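SIR4-interacting protein SIF2 (PDB 1R5M) antagonizes telomeric silencing in yeast and, as a WD-repeat subunit of the Set3 corepressor complex, takes part in transcriptional repression. Local coordinates at residues E65-V69 / R95-A99; W214-F220 / V231-T235; K344-M350 / Y396-W402. All blocks are in the same frame, centred on the assembly; numbering follows the deposited sequence.

Interaction 1. Residues E65-V69 / R95-A99; sequences EKNSV and RHPFA. With SO4 (sulfate ion), chain B.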
loop_
_atom_site.group_PDB
_atom_site.type_symbol
_atom_site.label_atom_id
_atom_site.label_comp_id
_atom_site.label_asym_id
_atom_site.label_seq_id
_atom_site.Cartn_x
_atom_site.Cartn_y
_atom_site.Cartn_z
ATOM N N GLU A 65 2.557 15.609 3.178
ATOM C CA GLU A 65 1.664 16.758 3.191
ATOM C C GLU A 65 1.610 17.386 1.809
ATOM O O GLU A 65 2.375 17.022 0.917
ATOM C CB GLU A 65 2.124 17.773 4.237
ATOM C CG GLU A 65 2.181 17.183 5.642
ATOM C CD GLU A 65 2.776 18.136 6.656
ATOM O OE1 GLU A 65 2.128 19.153 6.973
ATOM O OE2 GLU A 65 3.899 17.865 7.130
ATOM N N LYS A 66 0.705 18.337 1.630
ATOM C CA LYS A 66 0.538 18.965 0.331
ATOM C C LYS A 66 1.585 19.997 -0.069
ATOM O O LYS A 66 1.830 20.185 -1.259
ATOM C CB LYS A 66 -0.866 19.573 0.245
ATOM C CG LYS A 66 -1.966 18.523 0.384
ATOM C CD LYS A 66 -3.370 19.116 0.316
ATOM C CE LYS A 66 -4.420 18.012 0.433
ATOM N NZ LYS A 66 -5.815 18.546 0.476
ATOM N N ASN A 67 2.219 20.644 0.905
ATOM C CA ASN A 67 3.212 21.667 0.594
ATOM C C ASN A 67 4.634 21.165 0.340
ATOM O O ASN A 67 5.592 21.662 0.934
ATOM C CB ASN A 67 3.235 22.735 1.694
ATOM C CG ASN A 67 4.022 23.968 1.286
ATOM O OD1 ASN A 67 3.923 24.427 0.149
ATOM N ND2 ASN A 67 4.797 24.515 2.215
ATOM N N SER A 68 4.763 20.177 -0.542
ATOM C CA SER A 68 6.072 19.636 -0.914
ATOM C C SER A 68 6.913 19.260 0.304
ATOM O O SER A 68 8.121 19.509 0.347
ATOM C CB SER A 68 6.816 20.675 -1.766
ATOM O OG SER A 68 7.836 20.082 -2.557
ATOM N N VAL A 69 6.274 18.635 1.287
ATOM C CA VAL A 69 6.968 18.249 2.503
ATOM C C VAL A 69 6.291 17.067 3.188
ATOM O O VAL A 69 5.073 16.900 3.111
ATOM C CB VAL A 69 7.027 19.443 3.505
ATOM C CG1 VAL A 69 5.616 19.813 3.967
ATOM C CG2 VAL A 69 7.902 19.095 4.698
ATOM N N ARG A 95 11.637 17.879 3.441
ATOM C CA ARG A 95 11.181 18.798 2.409
ATOM C C ARG A 95 11.800 18.612 1.028
ATOM O O ARG A 95 12.977 18.272 0.898
ATOM C CB ARG A 95 11.413 20.234 2.894
ATOM C CG ARG A 95 10.576 21.293 2.192
ATOM C CD ARG A 95 10.753 22.652 2.869
ATOM N NE ARG A 95 10.381 22.628 4.286
ATOM C CZ ARG A 95 9.141 22.770 4.747
ATOM N NH1 ARG A 95 8.129 22.948 3.909
ATOM N NH2 ARG A 95 8.910 22.736 6.053
ATOM N N HIS A 96 10.978 18.819 0.001
ATOM C CA HIS A 96 11.416 18.734 -1.391
ATOM C C HIS A 96 11.335 20.149 -1.954
ATOM O O HIS A 96 10.341 20.843 -1.759
ATOM C CB HIS A 96 10.481 17.843 -2.217
ATOM C CG HIS A 96 10.612 16.379 -1.937
ATOM N ND1 HIS A 96 11.105 15.488 -2.864
ATOM C CD2 HIS A 96 10.262 15.642 -0.855
ATOM C CE1 HIS A 96 11.047 14.263 -2.371
ATOM N NE2 HIS A 96 10.538 14.330 -1.154
ATOM N N PRO A 97 12.381 20.606 -2.648
ATOM C CA PRO A 97 12.312 21.959 -3.203
ATOM C C PRO A 97 11.334 21.972 -4.376
ATOM O O PRO A 97 11.046 20.926 -4.954
ATOM C CB PRO A 97 13.749 22.215 -3.650
ATOM C CG PRO A 97 14.206 20.845 -4.068
ATOM C CD PRO A 97 13.674 19.969 -2.951
ATOM N N PHE A 98 10.793 23.138 -4.711
ATOM C CA PHE A 98 9.904 23.209 -5.856
ATOM C C PHE A 98 10.824 23.261 -7.067
ATOM O O PHE A 98 11.922 23.812 -6.985
ATOM C CB PHE A 98 9.017 24.453 -5.796
ATOM C CG PHE A 98 7.911 24.350 -4.783
ATOM C CD1 PHE A 98 8.138 24.662 -3.449
ATOM C CD2 PHE A 98 6.648 23.915 -5.164
ATOM C CE1 PHE A 98 7.120 24.541 -2.504
ATOM C CE2 PHE A 98 5.624 23.790 -4.226
ATOM C CZ PHE A 98 5.864 24.105 -2.895
ATOM N N ALA A 99 10.385 22.680 -8.176
ATOM C CA ALA A 99 11.192 22.637 -9.388
ATOM C C ALA A 99 11.531 24.016 -9.925
ATOM O O ALA A 99 10.769 24.971 -9.759
ATOM C CB ALA A 99 10.475 21.830 -10.460
HETATM S S SO4 B . 5.166 23.657 6.214
HETATM O O1 SO4 B . 5.433 23.671 4.764
HETATM O O2 SO4 B . 4.419 24.874 6.586
HETATM O O3 SO4 B . 4.373 22.463 6.558
HETATM O O4 SO4 B . 6.439 23.621 6.958
HETATM O O HOH W 1 7.848 23.369 0.995
#

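Interaction 2. Residues W214-F220 / V231-T235; sequences WVDDDKF and VYQIT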
loop_
_atom_site.group_PDB
_atom_site.type_symbol
_atom_site.label_atom_id
_atom_site.label_comp_id
_atom_site.label_asym_id
_atom_site.label_seq_id
_atom_site.Cartn_x
_atom_site.Cartn_y
_atom_site.Cartn_z
ATOM N N TRP A 214 8.760 -6.787 -5.709
ATOM C CA TRP A 214 9.962 -7.613 -5.791
ATOM C C TRP A 214 9.521 -9.052 -5.554
ATOM O O TRP A 214 8.701 -9.311 -4.673
ATOM C CB TRP A 214 10.980 -7.226 -4.710
ATOM C CG TRP A 214 11.683 -5.936 -4.967
ATOM C CD1 TRP A 214 11.288 -4.693 -4.572
ATOM C CD2 TRP A 214 12.895 -5.759 -5.708
ATOM N NE1 TRP A 214 12.179 -3.747 -5.026
ATOM C CE2 TRP A 214 13.176 -4.376 -5.726
ATOM C CE3 TRP A 214 13.773 -6.637 -6.361
ATOM C CZ2 TRP A 214 14.301 -3.846 -6.374
ATOM C CZ3 TRP A 214 14.894 -6.110 -7.005
ATOM C CH2 TRP A 214 15.145 -4.726 -7.006
ATOM N N VAL A 215 10.065 -9.987 -6.327
ATOM C CA VAL A 215 9.700 -11.392 -6.155
ATOM C C VAL A 215 10.906 -12.247 -5.786
ATOM O O VAL A 215 10.809 -13.472 -5.684
ATOM C CB VAL A 215 9.022 -11.962 -7.424
ATOM C CG1 VAL A 215 7.736 -11.203 -7.696
ATOM C CG2 VAL A 215 9.957 -11.874 -8.617
ATOM N N ASP A 216 12.039 -11.582 -5.588
ATOM C CA ASP A 216 13.287 -12.224 -5.190
ATOM C C ASP A 216 14.260 -11.088 -4.891
ATOM O O ASP A 216 13.956 -9.925 -5.157
ATOM C CB ASP A 216 13.837 -13.109 -6.312
ATOM C CG ASP A 216 14.728 -14.229 -5.790
ATOM O OD1 ASP A 216 15.210 -14.130 -4.642
ATOM O OD2 ASP A 216 14.949 -15.206 -6.537
ATOM N N ASP A 217 15.421 -11.413 -4.334
ATOM C CA ASP A 217 16.403 -10.389 -4.012
ATOM C C ASP A 217 16.825 -9.607 -5.254
ATOM O O ASP A 217 17.202 -8.437 -5.162
ATOM C CB ASP A 217 17.637 -11.027 -3.363
ATOM C CG ASP A 217 17.313 -11.715 -2.047
ATOM O OD1 ASP A 217 16.862 -11.027 -1.109
ATOM O OD2 ASP A 217 17.510 -12.945 -1.951
ATOM N N ASP A 218 16.743 -10.252 -6.414
ATOM C CA ASP A 218 17.146 -9.622 -7.667
ATOM C C ASP A 218 16.131 -9.776 -8.797
ATOM O O ASP A 218 16.489 -9.684 -9.968
ATOM C CB ASP A 218 18.488 -10.206 -8.116
ATOM C CG ASP A 218 18.377 -11.662 -8.525
ATOM O OD1 ASP A 218 17.554 -12.390 -7.926
ATOM O OD2 ASP A 218 19.120 -12.083 -9.438
ATOM N N LYS A 219 14.870 -10.013 -8.454
ATOM C CA LYS A 219 13.835 -10.173 -9.470
ATOM C C LYS A 219 12.615 -9.365 -9.058
ATOM O O LYS A 219 12.320 -9.243 -7.870
ATOM C CB LYS A 219 13.449 -11.646 -9.621
ATOM C CG LYS A 219 14.619 -12.570 -9.929
ATOM C CD LYS A 219 14.165 -14.020 -9.980
ATOM C CE LYS A 219 15.349 -14.971 -10.126
ATOM N NZ LYS A 219 16.285 -14.869 -8.971
ATOM N N PHE A 220 11.913 -8.815 -10.039
ATOM C CA PHE A 220 10.740 -8.005 -9.749
ATOM C C PHE A 220 9.713 -8.051 -10.872
ATOM O O PHE A 220 10.001 -8.514 -11.976
ATOM C CB PHE A 220 11.172 -6.561 -9.476
ATOM C CG PHE A 220 11.968 -5.934 -10.596
ATOM C CD1 PHE A 220 11.334 -5.217 -11.605
ATOM C CD2 PHE A 220 13.353 -6.060 -10.636
ATOM C CE1 PHE A 220 12.066 -4.629 -12.635
ATOM C CE2 PHE A 220 14.096 -5.477 -11.662
ATOM C CZ PHE A 220 13.451 -4.759 -12.664
ATOM N N VAL A 231 8.002 -9.921 -15.844
ATOM C CA VAL A 231 8.950 -10.335 -14.814
ATOM C C VAL A 231 10.357 -9.982 -15.286
ATOM O O VAL A 231 10.700 -10.210 -16.448
ATOM C CB VAL A 231 8.880 -11.859 -14.557
ATOM C CG1 VAL A 231 9.715 -12.222 -13.336
ATOM C CG2 VAL A 231 7.427 -12.292 -14.364
ATOM N N TYR A 232 11.161 -9.425 -14.384
ATOM C CA TYR A 232 12.527 -9.031 -14.713
ATOM C C TYR A 232 13.558 -9.467 -13.687
ATOM O O TYR A 232 13.238 -9.764 -12.536
ATOM C CB TYR A 232 12.651 -7.510 -14.825
ATOM C CG TYR A 232 11.871 -6.868 -15.938
ATOM C CD1 TYR A 232 10.547 -6.475 -15.753
ATOM C CD2 TYR A 232 12.468 -6.620 -17.173
ATOM C CE1 TYR A 232 9.836 -5.845 -16.770
ATOM C CE2 TYR A 232 11.766 -5.992 -18.197
ATOM C CZ TYR A 232 10.452 -5.606 -17.987
ATOM O OH TYR A 232 9.758 -4.974 -18.990
ATOM N N GLN A 233 14.811 -9.475 -14.128
ATOM C CA GLN A 233 15.945 -9.792 -13.277
ATOM C C GLN A 233 16.766 -8.505 -13.349
ATOM O O GLN A 233 16.833 -7.875 -14.402
ATOM C CB GLN A 233 16.739 -10.969 -13.842
ATOM C CG GLN A 233 17.803 -11.503 -12.903
ATOM C CD GLN A 233 18.516 -12.712 -13.470
ATOM O OE1 GLN A 233 19.123 -12.643 -14.539
ATOM N NE2 GLN A 233 18.445 -13.831 -12.757
ATOM N N ILE A 234 17.371 -8.110 -12.236
ATOM C CA ILE A 234 18.146 -6.872 -12.178
ATOM C C ILE A 234 19.167 -6.632 -13.289
ATOM O O ILE A 234 19.282 -5.513 -13.789
ATOM C CB ILE A 234 18.879 -6.744 -10.824
ATOM C CG1 ILE A 234 17.861 -6.515 -9.706
ATOM C CG2 ILE A 234 19.883 -5.595 -10.872
ATOM C CD1 ILE A 234 18.484 -6.397 -8.327
ATOM N N THR A 235 19.901 -7.668 -13.680
ATOM C CA THR A 235 20.933 -7.519 -14.705
ATOM C C THR A 235 20.478 -7.608 -16.160
ATOM O O THR A 235 21.298 -7.454 -17.068
ATOM C CB THR A 235 22.058 -8.554 -14.511
ATOM O OG1 THR A 235 21.547 -9.867 -14.775
ATOM C CG2 THR A 235 22.594 -8.500 -13.088
#

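Interaction 3. Residues K344-M350 / Y396-W402; sequences KYAVAFM and YIFDLSW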
loop_
_atom_site.group_PDB
_atom_site.type_symbol
_atom_site.label_atom_id
_atom_site.label_comp_id
_atom_site.label_asym_id
_atom_site.label_seq_id
_atom_site.Cartn_x
_atom_site.Cartn_y
_atom_site.Cartn_z
ATOM N N LYS A 344 -6.271 -8.668 11.395
ATOM C CA LYS A 344 -7.245 -7.591 11.239
ATOM C C LYS A 344 -7.099 -6.915 9.885
ATOM O O LYS A 344 -5.989 -6.762 9.379
ATOM C CB LYS A 344 -7.045 -6.547 12.344
ATOM C CG LYS A 344 -7.176 -7.087 13.769
ATOM C CD LYS A 344 -8.626 -7.368 14.126
ATOM C CE LYS A 344 -8.758 -7.878 15.558
ATOM N NZ LYS A 344 -8.117 -9.214 15.733
ATOM N N TYR A 345 -8.221 -6.516 9.299
ATOM C CA TYR A 345 -8.207 -5.845 8.003
ATOM C C TYR A 345 -9.020 -4.564 8.130
ATOM O O TYR A 345 -10.207 -4.608 8.454
ATOM C CB TYR A 345 -8.814 -6.748 6.922
ATOM C CG TYR A 345 -8.510 -6.291 5.510
ATOM C CD1 TYR A 345 -7.201 -6.295 5.027
ATOM C CD2 TYR A 345 -9.524 -5.857 4.659
ATOM C CE1 TYR A 345 -6.909 -5.877 3.725
ATOM C CE2 TYR A 345 -9.243 -5.435 3.354
ATOM C CZ TYR A 345 -7.933 -5.451 2.896
ATOM O OH TYR A 345 -7.646 -5.049 1.610
ATOM N N ALA A 346 -8.376 -3.429 7.881
ATOM C CA ALA A 346 -9.035 -2.132 7.987
ATOM C C ALA A 346 -9.338 -1.561 6.613
ATOM O O ALA A 346 -8.478 -1.555 5.733
ATOM C CB ALA A 346 -8.151 -1.166 8.767
ATOM N N VAL A 347 -10.565 -1.078 6.432
ATOM C CA VAL A 347 -10.970 -0.499 5.159
ATOM C C VAL A 347 -11.585 0.880 5.341
ATOM O O VAL A 347 -12.220 1.158 6.357
ATOM C CB VAL A 347 -11.992 -1.395 4.428
ATOM C CG1 VAL A 347 -11.353 -2.730 4.071
ATOM C CG2 VAL A 347 -13.221 -1.604 5.297
ATOM N N ALA A 348 -11.380 1.744 4.354
ATOM C CA ALA A 348 -11.935 3.089 4.399
ATOM C C ALA A 348 -13.029 3.197 3.350
ATOM O O ALA A 348 -12.771 3.041 2.156
ATOM C CB ALA A 348 -10.844 4.117 4.127
ATOM N N PHE A 349 -14.253 3.444 3.802
ATOM C CA PHE A 349 -15.378 3.583 2.893
ATOM C C PHE A 349 -15.483 5.013 2.388
ATOM O O PHE A 349 -14.992 5.952 3.021
ATOM C CB PHE A 349 -16.686 3.184 3.580
ATOM C CG PHE A 349 -16.808 1.712 3.848
ATOM C CD1 PHE A 349 -16.318 1.158 5.025
ATOM C CD2 PHE A 349 -17.406 0.875 2.911
ATOM C CE1 PHE A 349 -16.425 -0.214 5.267
ATOM C CE2 PHE A 349 -17.518 -0.497 3.142
ATOM C CZ PHE A 349 -17.027 -1.042 4.321
ATOM N N MET A 350 -16.138 5.166 1.244
ATOM C CA MET A 350 -16.316 6.467 0.615
ATOM C C MET A 350 -17.078 7.446 1.504
ATOM O O MET A 350 -16.970 8.659 1.330
ATOM C CB MET A 350 -17.045 6.286 -0.717
ATOM C CG MET A 350 -17.224 7.557 -1.516
ATOM S SD MET A 350 -17.840 7.192 -3.169
ATOM C CE MET A 350 -17.816 8.836 -3.897
ATOM N N TYR A 396 -13.799 12.634 2.664
ATOM C CA TYR A 396 -13.352 11.322 2.199
ATOM C C TYR A 396 -12.060 10.926 2.900
ATOM O O TYR A 396 -11.290 11.782 3.327
ATOM C CB TYR A 396 -13.021 11.354 0.700
ATOM C CG TYR A 396 -14.161 11.646 -0.237
ATOM C CD1 TYR A 396 -14.062 12.667 -1.182
ATOM C CD2 TYR A 396 -15.324 10.877 -0.213
ATOM C CE1 TYR A 396 -15.096 12.914 -2.085
ATOM C CE2 TYR A 396 -16.361 11.115 -1.108
ATOM C CZ TYR A 396 -16.243 12.132 -2.042
ATOM O OH TYR A 396 -17.273 12.361 -2.930
ATOM N N ILE A 397 -11.826 9.621 2.991
ATOM C CA ILE A 397 -10.585 9.087 3.546
ATOM C C ILE A 397 -9.888 8.488 2.326
ATOM O O ILE A 397 -10.451 7.625 1.655
ATOM C CB ILE A 397 -10.841 7.977 4.581
ATOM C CG1 ILE A 397 -11.430 8.590 5.854
ATOM C CG2 ILE A 397 -9.534 7.247 4.898
ATOM C CD1 ILE A 397 -11.895 7.566 6.868
ATOM N N PHE A 398 -8.678 8.961 2.035
ATOM C CA PHE A 398 -7.907 8.499 0.880
ATOM C C PHE A 398 -6.878 7.426 1.213
ATOM O O PHE A 398 -6.428 6.685 0.332
ATOM C CB PHE A 398 -7.167 9.678 0.239
ATOM C CG PHE A 398 -8.031 10.570 -0.611
ATOM C CD1 PHE A 398 -7.484 11.698 -1.213
ATOM C CD2 PHE A 398 -9.373 10.275 -0.834
ATOM C CE1 PHE A 398 -8.254 12.519 -2.029
ATOM C CE2 PHE A 398 -10.156 11.093 -1.650
ATOM C CZ PHE A 398 -9.593 12.216 -2.248
ATOM N N ASP A 399 -6.497 7.347 2.480
ATOM C CA ASP A 399 -5.482 6.388 2.882
ATOM C C ASP A 399 -5.547 6.083 4.369
ATOM O O ASP A 399 -6.065 6.874 5.159
ATOM C CB ASP A 399 -4.098 6.958 2.533
ATOM C CG ASP A 399 -2.958 6.055 2.968
ATOM O OD1 ASP A 399 -2.207 6.424 3.899
ATOM O OD2 ASP A 399 -2.812 4.969 2.373
ATOM N N LEU A 400 -5.039 4.916 4.739
ATOM C CA LEU A 400 -4.973 4.527 6.135
ATOM C C LEU A 400 -3.751 3.635 6.290
ATOM O O LEU A 400 -3.299 3.016 5.322
ATOM C CB LEU A 400 -6.257 3.809 6.580
ATOM C CG LEU A 400 -6.679 2.447 6.040
ATOM C CD1 LEU A 400 -8.036 2.078 6.652
ATOM C CD2 LEU A 400 -6.786 2.486 4.524
ATOM N N SER A 401 -3.192 3.598 7.491
ATOM C CA SER A 401 -2.012 2.778 7.736
ATOM C C SER A 401 -1.962 2.290 9.174
ATOM O O SER A 401 -2.338 3.014 10.098
ATOM C CB SER A 401 -0.750 3.582 7.424
ATOM O OG SER A 401 -0.652 4.712 8.273
ATOM N N TRP A 402 -1.495 1.056 9.346
ATOM C CA TRP A 402 -1.361 0.425 10.659
ATOM C C TRP A 402 0.039 0.591 11.230
ATOM O O TRP A 402 1.024 0.498 10.491
ATOM C CB TRP A 402 -1.549 -1.088 10.573
ATOM C CG TRP A 402 -2.904 -1.619 10.285
ATOM C CD1 TRP A 402 -3.421 -1.942 9.061
ATOM C CD2 TRP A 402 -3.868 -2.036 11.251
ATOM N NE1 TRP A 402 -4.647 -2.549 9.211
ATOM C CE2 TRP A 402 -4.944 -2.617 10.548
ATOM C CE3 TRP A 402 -3.924 -1.978 12.651
ATOM C CZ2 TRP A 402 -6.064 -3.142 11.195
ATOM C CZ3 TRP A 402 -5.040 -2.502 13.297
ATOM C CH2 TRP A 402 -6.093 -3.075 12.568
HETATM O O HOH W 2 -13.333 7.634 1.789
#

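Interaction 1. Residues E65-V69 / R95-A99
Asn-67 turns the two ends of its amide to different partners. OD1 meets the edge of the Phe-98 ring, in its plane, 3.6 Å from CZ of that residue. ND2 donates to O1 of a sulfate ion, probably from the crystallisation liquor, and Arg-95 NH1 donates to the same oxygen at 2.9 Å. Arg-95 NH2 bonds to O4 at 2.8 Å, so the anion sits at the guanidinium edge, where two N-H groups can grip it; Arg-71 adds a further donor. The carbonyl of Asn-67 is joined to Arg-95 NH1 through a water.

Ser-68 follows in the turn between strands 60-65 and 69-77 of the first WD blade, facing the chain as it leaves that blade's outermost strand, 86-95. His-96 N donates to Ser-68 O in an almost straight bond (3.0 Å, 174°). With OG anti to the backbone N (chi1 -158°), the hydroxyl donates back to His-96 O at 2.7 Å, from above the carbonyl plane, and also bonds Asn-109. The CB of this small side chain lies over one face of the Phe-98 ring, offset toward its rim. The imidazole of His-96 turns to Thr-125 and Glu-131, recalling the histidine network of WD repeats.

Val-69 pairs with Arg-95 as an antiparallel non-hydrogen-bonded pair, CA to CA 4.2 Å. Its branched side chain suits a flat cation: CG2 lies over the guanidinium centre, 3.9 Å from CZ of Arg-95.

Interaction 2. Residues W214-F220 / V231-T235
Phe-220 and Tyr-232 form an antiparallel hydrogen-bonded pair, and their backbones exchange two bonds: Phe-220 N to Tyr-232 O at 3.0 Å and Tyr-232 N to Phe-220 O at 2.8 Å. On the same face of the sheet the Phe-220 ring folds back under its neighbour, because CG stands between the backbone N and the carbonyl carbon (chi1 56°). One face of the ring thereby receives Tyr-232 CB, 3.6 Å from Phe-220 CZ, in a CH-pi contact. The two ring planes are only 18° apart but slid so far that they barely overlap; the methylene comes closer to the Phe-220 ring than the phenol ring does.

Further along, Ile-234 N donates to Asp-218 O at 2.9 Å as the strand pairing gives out. The isoleucine sends its long branch back across the turn: CD1 touches Asp-218 CB and comes 3.8 Å from CZ3 at the edge of the Trp-214 indole. The short aspartate presents its CB to that methyl while its carboxylate goes to Lys-219.

The opposite face is polar. Lys-219 pairs with Gln-233, whose extended chain lies beside Asp-218, both pointing the same way. Lys-219 NZ holds two carboxylates in salt bridges, Asp-216 OD2 at 2.8 Å and Asp-218 OD1 at 3.0 Å, the latter on its syn side. The bond to Asp-216 ties together the ends of the type I turn from Asp-216 to Lys-219, while Asp-218 is gripped from within it.

The turn joins strands 213-216 and 219-223 of the fourth WD blade, with 229-233 next across the sheet. The face of the blade carrying Trp-214 and Phe-220 lies against the preceding blade: both touch Ile-165 of strand 163-168, Leu-175 of strand 173-177 meets both and Ile-234, and Trp-214 NE1 bonds Lys-156 O.

Interaction 3. Residues K344-M350 / Y396-W402
Trp-402 meets Lys-344 and Ala-346 obliquely: Lys-344 CB lies at the benzo end of the indole, 3.6 Å from Trp-402 CH2, and Ala-346 CB sits where the two rings join, by CE2 and NE1 and 3.8 Å from Trp-402 CZ2. NE1 is spent on Arg-337 O, which fixes the ring's turn, while the lysine leads its charge off to Asp-358. At the other end the Tyr-396 ring has Met-350 O at its edge, in plane, 3.2 Å from CD2. The methionine runs beside the ring in the same direction, its chain extended, so that CG touches CE2 and the methyl CE lies 3.7 Å from Tyr-396 OH. Replacing Tyr-396 by alanine is likely to open a gap beside the Met-350 chain, leaving it to its other neighbours, such as Phe-334.

Strands 344-349 and 397-402 belong to successive propeller blades, of WD 7 and WD 8, and pack face to face with their axes 7.2 Å apart and nearly antiparallel (169°). Alanines on the first strand let larger residues of the second come close. Ala-348 CB meets Ile-397 CG2 at 3.5 Å, tighter than usual for two carbons. Leu-400, its CG placed between the backbone N and carbonyl carbon (chi1 66°), brings CD1 to 3.9 Å from Ala-346 CB. Near the Tyr-396 end a water donates to Phe-349 O and accepts from Ile-397 N, joining the two main chains.

The three contacts are spaced round a propeller of eight WD repeats, and none touches another. Interaction 1 lies at the edge of the first blade, where the chain leaves for the second, and interaction 2 within the fourth, their centres about 31 Å apart; interaction 3 joins the seventh blade to the eighth. Interactions 2 and 3 are on opposite sides of the chain's centre, with nearest atoms about 18 Å apart. Interactions 1 and 3 come closest, about 7 Å between nearest atoms, because the eighth blade adjoins the first: Asp-399 and Ser-401 bond to Ser-51, and Lys-66 to Ser-414. Interaction 3, about 11 Å from the chain's centre, is the most deeply set, whereas the sulfate belongs to interaction 1, about 21 Å out.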